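Local structure of putative HTH-type transcriptional regulator PF0864 (Pyrococcus furiosus, 2IA0) at residues 132-135 against 136-140; 94-97 against 98-101; 30-33 against 34-38; 48-51 against 52-56; 42-45 against 46-49. The protein probably binds specific DNA sequences to regulate transcription, as other regulators of the AsnC family do. All coordinates share one frame; numbering follows the deposited sequence.

Contact 1 (132-135 against 136-140); sequences ELVK and FIEEN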
loop_
_atom_site.group_PDB
_atom_site.type_symbol
_atom_site.label_atom_id
_atom_site.label_comp_id
_atom_site.label_asym_id
_atom_site.label_seq_id
_atom_site.Cartn_x
_atom_site.Cartn_y
_atom_site.Cartn_z
ATOM N N GLU A 132 -21.851 -2.086 -3.799
ATOM C CA GLU A 132 -21.405 -2.578 -2.500
ATOM C C GLU A 132 -20.735 -1.423 -1.699
ATOM O O GLU A 132 -20.816 -1.376 -0.477
ATOM C CB GLU A 132 -20.474 -3.797 -2.657
ATOM C CG GLU A 132 -21.197 -5.167 -2.651
ATOM C CD GLU A 132 -20.287 -6.351 -3.010
ATOM O OE1 GLU A 132 -19.055 -6.283 -2.765
ATOM O OE2 GLU A 132 -20.806 -7.369 -3.540
ATOM N N LEU A 133 -20.101 -0.486 -2.407
ATOM C CA LEU A 133 -19.502 0.711 -1.806
ATOM C C LEU A 133 -20.537 1.715 -1.290
ATOM O O LEU A 133 -20.410 2.231 -0.182
ATOM C CB LEU A 133 -18.568 1.396 -2.806
ATOM C CG LEU A 133 -17.079 1.058 -2.700
ATOM C CD1 LEU A 133 -16.413 0.911 -4.065
ATOM C CD2 LEU A 133 -16.392 2.138 -1.877
ATOM N N VAL A 134 -21.544 2.005 -2.107
ATOM C CA VAL A 134 -22.675 2.831 -1.692
ATOM C C VAL A 134 -23.314 2.248 -0.433
ATOM O O VAL A 134 -23.399 2.904 0.600
ATOM C CB VAL A 134 -23.696 2.971 -2.841
ATOM C CG1 VAL A 134 -25.083 3.444 -2.330
ATOM C CG2 VAL A 134 -23.124 3.897 -3.916
ATOM N N LYS A 135 -23.723 0.995 -0.538
ATOM C CA LYS A 135 -24.236 0.204 0.573
ATOM C C LYS A 135 -23.278 0.190 1.775
ATOM O O LYS A 135 -23.734 0.197 2.922
ATOM C CB LYS A 135 -24.518 -1.221 0.077
ATOM C CG LYS A 135 -25.616 -1.949 0.810
ATOM C CD LYS A 135 -25.443 -3.468 0.698
ATOM C CE LYS A 135 -26.047 -4.142 1.933
ATOM N NZ LYS A 135 -25.952 -5.626 1.852
ATOM N N PHE A 136 -21.962 0.160 1.523
ATOM C CA PHE A 136 -20.969 0.242 2.604
ATOM C C PHE A 136 -20.981 1.614 3.292
ATOM O O PHE A 136 -20.947 1.682 4.512
ATOM C CB PHE A 136 -19.545 -0.080 2.122
ATOM C CG PHE A 136 -18.480 0.113 3.184
ATOM C CD1 PHE A 136 -18.052 -0.965 3.967
ATOM C CD2 PHE A 136 -17.917 1.364 3.412
ATOM C CE1 PHE A 136 -17.062 -0.803 4.959
ATOM C CE2 PHE A 136 -16.945 1.544 4.406
ATOM C CZ PHE A 136 -16.507 0.447 5.179
ATOM N N ILE A 137 -20.970 2.687 2.506
ATOM C CA ILE A 137 -21.066 4.049 3.040
ATOM C C ILE A 137 -22.388 4.327 3.785
ATOM O O ILE A 137 -22.358 4.919 4.874
ATOM C CB ILE A 137 -20.712 5.107 1.954
ATOM C CG1 ILE A 137 -19.206 4.993 1.619
ATOM C CG2 ILE A 137 -21.079 6.541 2.403
ATOM C CD1 ILE A 137 -18.873 5.321 0.206
ATOM N N GLU A 138 -23.524 3.876 3.242
ATOM C CA GLU A 138 -24.818 3.993 3.964
ATOM C C GLU A 138 -24.693 3.451 5.390
ATOM O O GLU A 138 -25.138 4.093 6.358
ATOM C CB GLU A 138 -26.005 3.263 3.269
ATOM C CG GLU A 138 -26.146 3.396 1.737
ATOM C CD GLU A 138 -27.600 3.145 1.220
ATOM O OE1 GLU A 138 -28.459 4.060 1.328
ATOM O OE2 GLU A 138 -27.882 2.049 0.672
ATOM N N GLU A 139 -24.063 2.277 5.498
ATOM C CA GLU A 139 -24.084 1.454 6.707
ATOM C C GLU A 139 -23.021 1.760 7.740
ATOM O O GLU A 139 -23.287 1.688 8.944
ATOM C CB GLU A 139 -24.020 -0.028 6.330
ATOM C CG GLU A 139 -25.392 -0.625 6.131
ATOM C CD GLU A 139 -25.441 -1.714 5.083
ATOM O OE1 GLU A 139 -24.538 -2.583 5.078
ATOM O OE2 GLU A 139 -26.410 -1.708 4.271
ATOM N N ASN A 140 -21.838 2.135 7.273
ATOM C CA ASN A 140 -20.664 2.257 8.139
ATOM C C ASN A 140 -20.040 3.655 8.199
ATOM O O ASN A 140 -19.145 3.890 8.999
ATOM C CB ASN A 140 -19.594 1.243 7.716
ATOM C CG ASN A 140 -20.078 -0.194 7.798
ATOM O OD1 ASN A 140 -20.360 -0.705 8.881
ATOM N ND2 ASN A 140 -20.151 -0.864 6.648
#
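Lys135 turns its CG away from its own backbone nitrogen (chi1 -151°) and stays extended beyond it, while Glu139, one helical turn on, bends at chi2 (147°). The two solvent-side chains therefore cross obliquely, and the lysine methylenes rather than its ammonium meet the carboxylate: Lys135 CE lies 3.4 Å from Glu139 OE2. Lys135 NZ remains 4.6 Å from Glu139 OE2, too far for a salt bridge. On the same carboxyl-terminal turn, the bond from Glu139 N to Lys135 O is weak, at 3.3 Å.

The adjacent turns are firmer. Glu138 N reaches Val134 O in a straight bond of 2.8 Å. Its first torsion (chi1 -43°) sets Glu138 CG beside its own backbone nitrogen, 3.0 Å from Val134 O, and the chain runs out extended from there. Ile137 N binds Leu133 O, again at 2.8 Å.

On the inner face of helix 132-140, Leu133, Phe136 and Ile137 are buried. Leu133 packs on His76 and Ala78, and Phe136 on Val125 and Lys127, so the helix is fixed to the sheet of the alpha+beta barrel domain; the side chain of Ile137 also lies about 4 Å from a bound gold ion. One face of the Phe136 ring carries CB of Asn140, 4.1 Å above its plane and displaced toward the rim.

The contact thus joins an apolar inner face to a charged outer one. Lys135 and Glu139 bear opposite charges without touching at their charged atoms, so any attraction between them would probably be weak and through space.

Contact 2 (94-97 against 98-101); sequences ERYI and SYIS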
loop_
_atom_site.group_PDB
_atom_site.type_symbol
_atom_site.label_atom_id
_atom_site.label_comp_id
_atom_site.label_asym_id
_atom_site.label_seq_id
_atom_site.Cartn_x
_atom_site.Cartn_y
_atom_site.Cartn_z
ATOM N N GLU A 94 -9.225 12.581 20.633
ATOM C CA GLU A 94 -8.259 11.497 20.468
ATOM C C GLU A 94 -8.922 10.130 20.651
ATOM O O GLU A 94 -8.701 9.229 19.841
ATOM C CB GLU A 94 -7.077 11.683 21.430
ATOM C CG GLU A 94 -6.013 10.595 21.376
ATOM C CD GLU A 94 -5.447 10.274 22.775
ATOM O OE1 GLU A 94 -4.928 11.210 23.447
ATOM O OE2 GLU A 94 -5.531 9.092 23.206
ATOM N N ARG A 95 -9.757 9.985 21.686
ATOM C CA ARG A 95 -10.396 8.696 21.996
ATOM C C ARG A 95 -11.517 8.300 21.044
ATOM O O ARG A 95 -11.753 7.103 20.822
ATOM C CB ARG A 95 -10.929 8.683 23.429
ATOM C CG ARG A 95 -9.964 8.167 24.463
ATOM C CD ARG A 95 -10.595 8.305 25.836
ATOM N NE ARG A 95 -9.857 9.298 26.580
ATOM C CZ ARG A 95 -10.352 10.189 27.419
ATOM N NH1 ARG A 95 -11.647 10.271 27.670
ATOM N NH2 ARG A 95 -9.508 11.019 28.004
ATOM N N TYR A 96 -12.212 9.307 20.521
ATOM C CA TYR A 96 -13.307 9.139 19.575
ATOM C C TYR A 96 -12.803 8.668 18.217
ATOM O O TYR A 96 -13.345 7.739 17.645
ATOM C CB TYR A 96 -14.104 10.441 19.419
ATOM C CG TYR A 96 -15.386 10.241 18.644
ATOM C CD1 TYR A 96 -16.364 9.365 19.113
ATOM C CD2 TYR A 96 -15.623 10.916 17.436
ATOM C CE1 TYR A 96 -17.539 9.159 18.416
ATOM C CE2 TYR A 96 -16.825 10.717 16.718
ATOM C CZ TYR A 96 -17.762 9.835 17.224
ATOM O OH TYR A 96 -18.927 9.601 16.564
ATOM N N ILE A 97 -11.741 9.299 17.730
ATOM C CA ILE A 97 -11.054 8.851 16.538
ATOM C C ILE A 97 -10.519 7.417 16.642
ATOM O O ILE A 97 -10.630 6.663 15.658
ATOM C CB ILE A 97 -9.940 9.858 16.132
ATOM C CG1 ILE A 97 -10.580 11.115 15.546
ATOM C CG2 ILE A 97 -8.948 9.247 15.144
ATOM C CD1 ILE A 97 -9.661 12.284 15.540
ATOM N N SER A 98 -9.928 7.051 17.801
ATOM C CA SER A 98 -9.512 5.648 18.067
ATOM C C SER A 98 -10.667 4.674 17.914
ATOM O O SER A 98 -10.519 3.635 17.284
ATOM C CB SER A 98 -8.895 5.469 19.458
ATOM O OG SER A 98 -7.632 6.115 19.558
ATOM N N TYR A 99 -11.823 5.033 18.472
ATOM C CA TYR A 99 -13.046 4.238 18.356
ATOM C C TYR A 99 -13.496 4.051 16.906
ATOM O O TYR A 99 -13.825 2.947 16.494
ATOM C CB TYR A 99 -14.160 4.885 19.194
ATOM C CG TYR A 99 -15.554 4.394 18.913
ATOM C CD1 TYR A 99 -15.873 3.046 19.017
ATOM C CD2 TYR A 99 -16.567 5.283 18.565
ATOM C CE1 TYR A 99 -17.167 2.582 18.769
ATOM C CE2 TYR A 99 -17.875 4.831 18.308
ATOM C CZ TYR A 99 -18.164 3.476 18.416
ATOM O OH TYR A 99 -19.454 3.004 18.181
ATOM N N ILE A 100 -13.545 5.132 16.138
ATOM C CA ILE A 100 -13.922 5.032 14.743
ATOM C C ILE A 100 -12.862 4.278 13.929
ATOM O O ILE A 100 -13.211 3.460 13.092
ATOM C CB ILE A 100 -14.198 6.407 14.128
ATOM C CG1 ILE A 100 -15.274 7.141 14.936
ATOM C CG2 ILE A 100 -14.635 6.254 12.668
ATOM C CD1 ILE A 100 -15.206 8.617 14.738
ATOM N N SER A 101 -11.584 4.555 14.174
ATOM C CA SER A 101 -10.500 3.775 13.585
ATOM C C SER A 101 -10.644 2.244 13.764
ATOM O O SER A 101 -10.622 1.511 12.776
ATOM C CB SER A 101 -9.160 4.255 14.130
ATOM O OG SER A 101 -8.869 5.546 13.613
HETATM O O HOH W 1 -7.166 6.640 21.979
#
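Tyr96 and Ile100 make the tight side of this contact, one turn apart on helix 91-105 of the dimeric alpha+beta barrel domain. The methyl CD1 of Ile100 sits over one face of the Tyr96 ring in a CH-pi contact, 3.8 Å from the centroid and 30° off the ring normal. It leans toward one side of the ring, where it comes within 3.3 Å of Tyr96 CE2. Tyr96 CG, opposite the backbone nitrogen (chi1 -170°), carries the ring forward along the helix to this methyl, and the Tyr96 hydroxyl is held beyond the helix by Pro145 O. Ile100 continues inward onto Ile121 of the sheet, as does Ile97.

Tyr99 is more loosely engaged. Tyr96 CE1 lies at the edge of the Tyr99 ring, near its plane, 4.0 Å from Tyr99 CD2. Glu94 and Arg95 point outward from the contact, and the carboxylate of Glu94 takes part through a water: this water donates to Glu94 OE2 at 3.2 Å and is hydrogen-bonded to Ser98 OG at a short 2.5 Å.

Ser101 OG receives a weak hydrogen bond from Lys159 NZ of the second subunit. Within its own helix Ser101 grips a single carbonyl twice: Ile97 O accepts from Ser101 N at 2.7 Å and from Ser101 OG at 2.9 Å, the hydroxyl approaching from above the carbonyl plane.

Contact 3 (30-33 against 34-38); sequences ARLT and ISELS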
loop_
_atom_site.group_PDB
_atom_site.type_symbol
_atom_site.label_atom_id
_atom_site.label_comp_id
_atom_site.label_asym_id
_atom_site.label_seq_id
_atom_site.Cartn_x
_atom_site.Cartn_y
_atom_site.Cartn_z
ATOM N N ALA A 30 11.275 -11.481 -5.095
ATOM C CA ALA A 30 11.907 -12.013 -3.884
ATOM C C ALA A 30 12.167 -13.527 -3.910
ATOM O O ALA A 30 12.742 -14.061 -2.962
ATOM C CB ALA A 30 11.134 -11.611 -2.626
ATOM N N ARG A 31 11.761 -14.209 -4.988
ATOM C CA ARG A 31 12.107 -15.626 -5.208
ATOM C C ARG A 31 13.565 -15.763 -5.645
ATOM O O ARG A 31 14.106 -16.866 -5.688
ATOM C CB ARG A 31 11.232 -16.247 -6.298
ATOM C CG ARG A 31 9.786 -16.562 -5.935
ATOM C CD ARG A 31 8.999 -16.974 -7.179
ATOM N NE ARG A 31 9.474 -16.277 -8.386
ATOM C CZ ARG A 31 9.126 -16.566 -9.646
ATOM N NH1 ARG A 31 9.647 -15.865 -10.655
ATOM N NH2 ARG A 31 8.265 -17.552 -9.906
ATOM N N LEU A 32 14.203 -14.647 -5.990
ATOM C CA LEU A 32 15.612 -14.683 -6.423
ATOM C C LEU A 32 16.508 -15.199 -5.317
ATOM O O LEU A 32 16.535 -14.630 -4.222
ATOM C CB LEU A 32 16.090 -13.304 -6.850
ATOM C CG LEU A 32 15.668 -12.761 -8.206
ATOM C CD1 LEU A 32 15.895 -11.278 -8.208
ATOM C CD2 LEU A 32 16.448 -13.409 -9.298
ATOM N N THR A 33 17.233 -16.280 -5.611
ATOM C CA THR A 33 18.138 -16.907 -4.657
ATOM C C THR A 33 19.490 -16.206 -4.661
ATOM O O THR A 33 19.761 -15.371 -5.512
ATOM C CB THR A 33 18.396 -18.371 -5.009
ATOM O OG1 THR A 33 18.968 -18.429 -6.316
ATOM C CG2 THR A 33 17.107 -19.224 -4.950
ATOM N N ILE A 34 20.354 -16.591 -3.727
ATOM C CA ILE A 34 21.664 -15.990 -3.567
ATOM C C ILE A 34 22.552 -16.189 -4.793
ATOM O O ILE A 34 23.263 -15.283 -5.203
ATOM C CB ILE A 34 22.354 -16.539 -2.267
ATOM C CG1 ILE A 34 21.798 -15.811 -1.037
ATOM C CG2 ILE A 34 23.856 -16.383 -2.319
ATOM C CD1 ILE A 34 21.632 -16.742 0.172
ATOM N N SER A 35 22.510 -17.381 -5.373
ATOM C CA SER A 35 23.380 -17.691 -6.481
ATOM C C SER A 35 22.969 -16.933 -7.722
ATOM O O SER A 35 23.837 -16.481 -8.473
ATOM C CB SER A 35 23.518 -19.213 -6.700
ATOM O OG SER A 35 22.503 -19.753 -7.514
ATOM N N GLU A 36 21.656 -16.756 -7.909
ATOM C CA GLU A 36 21.095 -15.901 -8.979
ATOM C C GLU A 36 21.404 -14.436 -8.758
ATOM O O GLU A 36 21.682 -13.710 -9.704
ATOM C CB GLU A 36 19.591 -16.044 -9.053
ATOM C CG GLU A 36 19.088 -17.359 -9.595
ATOM C CD GLU A 36 17.594 -17.478 -9.399
ATOM O OE1 GLU A 36 16.834 -17.402 -10.393
ATOM O OE2 GLU A 36 17.167 -17.605 -8.237
ATOM N N LEU A 37 21.356 -13.985 -7.507
ATOM C CA LEU A 37 21.703 -12.588 -7.192
ATOM C C LEU A 37 23.186 -12.313 -7.391
ATOM O O LEU A 37 23.582 -11.216 -7.788
ATOM C CB LEU A 37 21.306 -12.241 -5.764
ATOM C CG LEU A 37 19.838 -11.981 -5.489
ATOM C CD1 LEU A 37 19.601 -12.161 -4.013
ATOM C CD2 LEU A 37 19.402 -10.594 -5.968
ATOM N N SER A 38 24.001 -13.318 -7.121
ATOM C CA SER A 38 25.452 -13.202 -7.271
ATOM C C SER A 38 25.852 -13.143 -8.758
ATOM O O SER A 38 26.734 -12.394 -9.146
ATOM C CB SER A 38 26.140 -14.371 -6.553
ATOM O OG SER A 38 27.368 -14.681 -7.184
#
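Glu36 OE2 takes two hydrogen bonds from Thr33, and these form the first shell of the contact. The backbone N-H of Thr33 points almost straight at it (2.9 Å from Thr33 N to Glu36 OE2, 173° at the hydrogen). Thr33 OG1 donates to the same oxygen at 2.8 Å and meets the anti lone pair of Glu36 OE2, whereas the amide comes in 32° out of the carboxylate plane. OG1 can do so because it stands between the backbone nitrogen and the carbonyl carbon of Thr33 (chi1 59°), while Glu36 is extended beyond CG and brings its carboxylate back over the start of the helix.

Thr33 is the N-cap, so the bond from its N-H to the side chain three residues on is the half of a capping box made by the N3 residue. The helix proper opens with Leu37 N bonded to Thr33 O at 2.9 Å.

Flanking this polar cap is an apolar pair, Leu32 CB and Leu37 CG, 4.2 Å apart; residues just before the N-cap and four after it thereby form a hydrophobic staple. Both leucines also rest on Leu25 of helix 17-26, and Leu37 meets Ile48 and Ile52 of helix 45-57. Further out, Ala30 and Arg31 reach the second subunit at Thr65 and Tyr64 of that chain.

Capping box half and staple together fix the start of helix 34-41, the first helix of the predicted helix-turn-helix in this winged-helix domain.

Contact 4 (48-51 against 52-56); sequences IHFR and IKKLQ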
loop_
_atom_site.group_PDB
_atom_site.type_symbol
_atom_site.label_atom_id
_atom_site.label_comp_id
_atom_site.label_asym_id
_atom_site.label_seq_id
_atom_site.Cartn_x
_atom_site.Cartn_y
_atom_site.Cartn_z
ATOM N N ILE A 48 26.775 -11.750 -0.951
ATOM C CA ILE A 48 25.316 -11.592 -1.078
ATOM C C ILE A 48 24.594 -12.129 0.159
ATOM O O ILE A 48 23.808 -11.428 0.789
ATOM C CB ILE A 48 24.762 -12.263 -2.393
ATOM C CG1 ILE A 48 25.403 -11.642 -3.650
ATOM C CG2 ILE A 48 23.239 -12.200 -2.450
ATOM C CD1 ILE A 48 25.437 -10.132 -3.651
ATOM N N HIS A 49 24.935 -13.365 0.510
ATOM C CA HIS A 49 24.394 -14.091 1.654
ATOM C C HIS A 49 24.522 -13.297 2.970
ATOM O O HIS A 49 23.520 -13.036 3.649
ATOM C CB HIS A 49 25.092 -15.447 1.720
ATOM C CG HIS A 49 24.772 -16.251 2.939
ATOM N ND1 HIS A 49 23.533 -16.817 3.155
ATOM C CD2 HIS A 49 25.545 -16.618 3.990
ATOM C CE1 HIS A 49 23.551 -17.484 4.295
ATOM N NE2 HIS A 49 24.759 -17.377 4.823
ATOM N N PHE A 50 25.746 -12.878 3.282
ATOM C CA PHE A 50 26.027 -12.019 4.424
ATOM C C PHE A 50 25.239 -10.693 4.429
ATOM O O PHE A 50 24.632 -10.343 5.438
ATOM C CB PHE A 50 27.532 -11.760 4.523
ATOM C CG PHE A 50 27.913 -10.770 5.585
ATOM C CD1 PHE A 50 28.261 -9.457 5.244
ATOM C CD2 PHE A 50 27.938 -11.143 6.927
ATOM C CE1 PHE A 50 28.620 -8.529 6.230
ATOM C CE2 PHE A 50 28.304 -10.222 7.913
ATOM C CZ PHE A 50 28.642 -8.913 7.560
ATOM N N ARG A 51 25.274 -9.965 3.313
ATOM C CA ARG A 51 24.476 -8.740 3.129
ATOM C C ARG A 51 22.989 -8.971 3.398
ATOM O O ARG A 51 22.370 -8.175 4.067
ATOM C CB ARG A 51 24.620 -8.169 1.712
ATOM C CG ARG A 51 26.015 -7.803 1.292
ATOM C CD ARG A 51 26.624 -6.862 2.280
ATOM N NE ARG A 51 27.798 -6.180 1.736
ATOM C CZ ARG A 51 27.778 -4.974 1.180
ATOM N NH1 ARG A 51 26.639 -4.314 1.076
ATOM N NH2 ARG A 51 28.895 -4.420 0.735
ATOM N N ILE A 52 22.424 -10.055 2.884
ATOM C CA ILE A 52 21.001 -10.345 3.106
ATOM C C ILE A 52 20.660 -10.651 4.569
ATOM O O ILE A 52 19.695 -10.077 5.105
ATOM C CB ILE A 52 20.479 -11.446 2.146
ATOM C CG1 ILE A 52 20.400 -10.892 0.715
ATOM C CG2 ILE A 52 19.117 -11.964 2.587
ATOM C CD1 ILE A 52 20.322 -11.969 -0.345
ATOM N N LYS A 53 21.460 -11.512 5.222
ATOM C CA LYS A 53 21.318 -11.772 6.652
ATOM C C LYS A 53 21.413 -10.475 7.453
ATOM O O LYS A 53 20.661 -10.279 8.396
ATOM C CB LYS A 53 22.346 -12.803 7.160
ATOM C CG LYS A 53 21.925 -14.261 6.984
ATOM C CD LYS A 53 23.072 -15.251 7.247
ATOM C CE LYS A 53 23.145 -15.741 8.723
ATOM N NZ LYS A 53 24.097 -16.929 8.937
ATOM N N LYS A 54 22.320 -9.591 7.061
ATOM C CA LYS A 54 22.558 -8.350 7.786
ATOM C C LYS A 54 21.375 -7.380 7.654
ATOM O O LYS A 54 20.975 -6.750 8.639
ATOM C CB LYS A 54 23.871 -7.708 7.322
ATOM C CG LYS A 54 24.651 -6.990 8.406
ATOM C CD LYS A 54 25.315 -7.972 9.399
ATOM C CE LYS A 54 25.674 -7.237 10.703
ATOM N NZ LYS A 54 25.893 -8.158 11.857
ATOM N N LEU A 55 20.801 -7.277 6.451
ATOM C CA LEU A 55 19.630 -6.406 6.210
ATOM C C LEU A 55 18.388 -6.934 6.908
ATOM O O LEU A 55 17.568 -6.162 7.418
ATOM C CB LEU A 55 19.362 -6.222 4.712
ATOM C CG LEU A 55 20.475 -5.604 3.873
ATOM C CD1 LEU A 55 20.286 -5.954 2.419
ATOM C CD2 LEU A 55 20.541 -4.100 4.063
ATOM N N GLN A 56 18.267 -8.255 6.940
ATOM C CA GLN A 56 17.221 -8.910 7.707
ATOM C C GLN A 56 17.361 -8.653 9.218
ATOM O O GLN A 56 16.377 -8.305 9.867
ATOM C CB GLN A 56 17.187 -10.410 7.390
ATOM C CG GLN A 56 16.657 -10.759 5.994
ATOM C CD GLN A 56 16.856 -12.245 5.639
ATOM O OE1 GLN A 56 17.716 -12.921 6.188
ATOM N NE2 GLN A 56 16.070 -12.739 4.707
#
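His49 and Lys53 lie alongside each other on the outer face of helix 45-57, pointing the same way. An extended chi2 brings Lys53 CD to the imidazole at an oblique position, 3.6 Å from His49 NE2, and the bend at chi3 (92°) then turns CE and NZ. Lys53 NZ ends 4.2 Å from His49 NE2, without a hydrogen bond between them. Phe50 and Lys54 repeat the side-by-side pattern: the lysine chain turns at chi2 (72°), and its CD comes to 3.9 Å from Phe50 CZ, oblique to the ring.

The inward pair is oriented differently. Ile48 and Ile52 slant across one another, with Ile48 CG2 touching Ile52 CD1 at 3.6 Å, and both pack on Leu37 of helix 34-41. Ile52 also meets Ile22 of helix 17-26. Leu55 folds over the carbonyl of Arg51, its CG 3.2 Å from Arg51 O, while its N-H bonds to the same oxygen at 3.0 Å.

Arg51 NH1 forms salt bridges with Asp19 of helix 17-26 and with Asp16 just before it, joining helix 45-57 to that region.

This is the second helix of the predicted helix-turn-helix, which in winged-helix proteins generally serves as the recognition helix. An apolar side holds it to the domain, and the outer side carries His49 with Lys53 and Phe50 with Lys54, a surface consistent with an approach to DNA phosphates.

Contact 5 (42-45 against 46-49); sequences KKPE and STIH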
loop_
_atom_site.group_PDB
_atom_site.type_symbol
_atom_site.label_atom_id
_atom_site.label_comp_id
_atom_site.label_asym_id
_atom_site.label_seq_id
_atom_site.Cartn_x
_atom_site.Cartn_y
_atom_site.Cartn_z
ATOM N N LYS A 42 27.251 -9.827 -9.873
ATOM C CA LYS A 42 28.677 -10.077 -10.117
ATOM C C LYS A 42 29.493 -9.880 -8.852
ATOM O O LYS A 42 30.485 -9.157 -8.847
ATOM C CB LYS A 42 29.215 -9.216 -11.270
ATOM C CG LYS A 42 28.402 -9.310 -12.565
ATOM C CD LYS A 42 29.012 -8.443 -13.645
ATOM C CE LYS A 42 28.294 -8.636 -14.998
ATOM N NZ LYS A 42 28.726 -7.600 -15.986
ATOM N N LYS A 43 29.043 -10.549 -7.792
ATOM C CA LYS A 43 29.590 -10.488 -6.444
ATOM C C LYS A 43 29.652 -11.918 -5.926
ATOM O O LYS A 43 28.803 -12.727 -6.301
ATOM C CB LYS A 43 28.649 -9.674 -5.549
ATOM C CG LYS A 43 29.152 -8.293 -5.173
ATOM C CD LYS A 43 29.492 -7.476 -6.384
ATOM C CE LYS A 43 30.160 -6.181 -6.017
ATOM N NZ LYS A 43 30.114 -5.335 -7.230
ATOM N N PRO A 44 30.649 -12.254 -5.078
ATOM C CA PRO A 44 30.681 -13.629 -4.602
ATOM C C PRO A 44 29.414 -13.969 -3.812
ATOM O O PRO A 44 28.858 -13.099 -3.116
ATOM C CB PRO A 44 31.906 -13.659 -3.684
ATOM C CG PRO A 44 32.699 -12.513 -4.052
ATOM C CD PRO A 44 31.754 -11.460 -4.514
ATOM N N GLU A 45 28.967 -15.217 -3.942
ATOM C CA GLU A 45 27.796 -15.718 -3.242
ATOM C C GLU A 45 27.772 -15.437 -1.740
ATOM O O GLU A 45 26.743 -15.057 -1.223
ATOM C CB GLU A 45 27.649 -17.213 -3.476
ATOM C CG GLU A 45 26.914 -17.565 -4.735
ATOM C CD GLU A 45 26.793 -19.060 -4.929
ATOM O OE1 GLU A 45 27.393 -19.569 -5.886
ATOM O OE2 GLU A 45 26.112 -19.725 -4.125
ATOM N N SER A 46 28.899 -15.643 -1.055
ATOM C CA SER A 46 29.014 -15.401 0.384
ATOM C C SER A 46 28.875 -13.931 0.797
ATOM O O SER A 46 28.454 -13.644 1.913
ATOM C CB SER A 46 30.331 -15.968 0.938
ATOM O OG SER A 46 30.492 -17.353 0.642
ATOM N N THR A 47 29.243 -13.002 -0.079
ATOM C CA THR A 47 28.940 -11.587 0.185
ATOM C C THR A 47 27.443 -11.278 0.101
ATOM O O THR A 47 26.911 -10.636 0.994
ATOM C CB THR A 47 29.705 -10.636 -0.729
ATOM O OG1 THR A 47 31.052 -11.099 -0.835
ATOM C CG2 THR A 47 29.699 -9.237 -0.130
ATOM N N ILE A 48 26.775 -11.750 -0.951
ATOM C CA ILE A 48 25.316 -11.592 -1.078
ATOM C C ILE A 48 24.594 -12.129 0.159
ATOM O O ILE A 48 23.808 -11.428 0.789
ATOM C CB ILE A 48 24.762 -12.263 -2.393
ATOM C CG1 ILE A 48 25.403 -11.642 -3.650
ATOM C CG2 ILE A 48 23.239 -12.200 -2.450
ATOM C CD1 ILE A 48 25.437 -10.132 -3.651
ATOM N N HIS A 49 24.935 -13.365 0.510
ATOM C CA HIS A 49 24.394 -14.091 1.654
ATOM C C HIS A 49 24.522 -13.297 2.970
ATOM O O HIS A 49 23.520 -13.036 3.649
ATOM C CB HIS A 49 25.092 -15.447 1.720
ATOM C CG HIS A 49 24.772 -16.251 2.939
ATOM N ND1 HIS A 49 23.533 -16.817 3.155
ATOM C CD2 HIS A 49 25.545 -16.618 3.990
ATOM C CE1 HIS A 49 23.551 -17.484 4.295
ATOM N NE2 HIS A 49 24.759 -17.377 4.823
#
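Pro44, the N-cap of helix 45-57, takes Ile48 N on its carbonyl oxygen, with 3.3 Å between Pro44 O and Ile48 N and the donor in the carbonyl plane. A weak and bent second bond comes from Thr47 N (3.1 Å to Pro44 O), and the proline ring itself offers no polar group to the first turn. The next carbonyl is engaged more closely, by His49 N at 3.0 Å from Glu45 O.

Van der Waals contact supplies the rest. Pro44 and Thr47 lie side by side and point the same way, the hydroxyl OG1 of Thr47 resting 3.8 Å from Pro44 CD. This follows from the Thr47 torsion, which puts OG1 beside the backbone nitrogen (chi1 -43°). Ile48, bent at chi2, swings its CD1 back to the base of Lys43, 3.8 Å from Lys43 CB.

Around this junction the chain forms the turn of the predicted helix-turn-helix. Helix 34-41 ends just before Lys42, which has positive phi, and Ser38 OG ties to Lys43 O. The side chain of Glu45 touches Ser35 and Ser38 of that helix, while Lys43 and Ile48 lean on Leu18 of helix 17-26, so the junction touches both helices.

How the contacts relate
All five contacts are local, each closing a helical turn or a helix start, and none encloses another. From the N terminus, contact 3 starts helix 34-41, contact 5 follows at the turn and opens helix 45-57, and contact 4 continues along that helix, sharing Ile48 and His49 with contact 5. Contact 3 packs against both: Leu37 CD1 lies 3.7 Å from Ile52 CD1, and Ile34 CD1 3.5 Å from His49 ND1. Contacts 2 and 1 come later, on helices 91-105 and 132-140 of the C-terminal domain, their centres about 20 Å apart and not touching. Contact 1 lies about 46 Å, centre to centre, from contact 4. Contacts 2 and 3 both touch the second subunit.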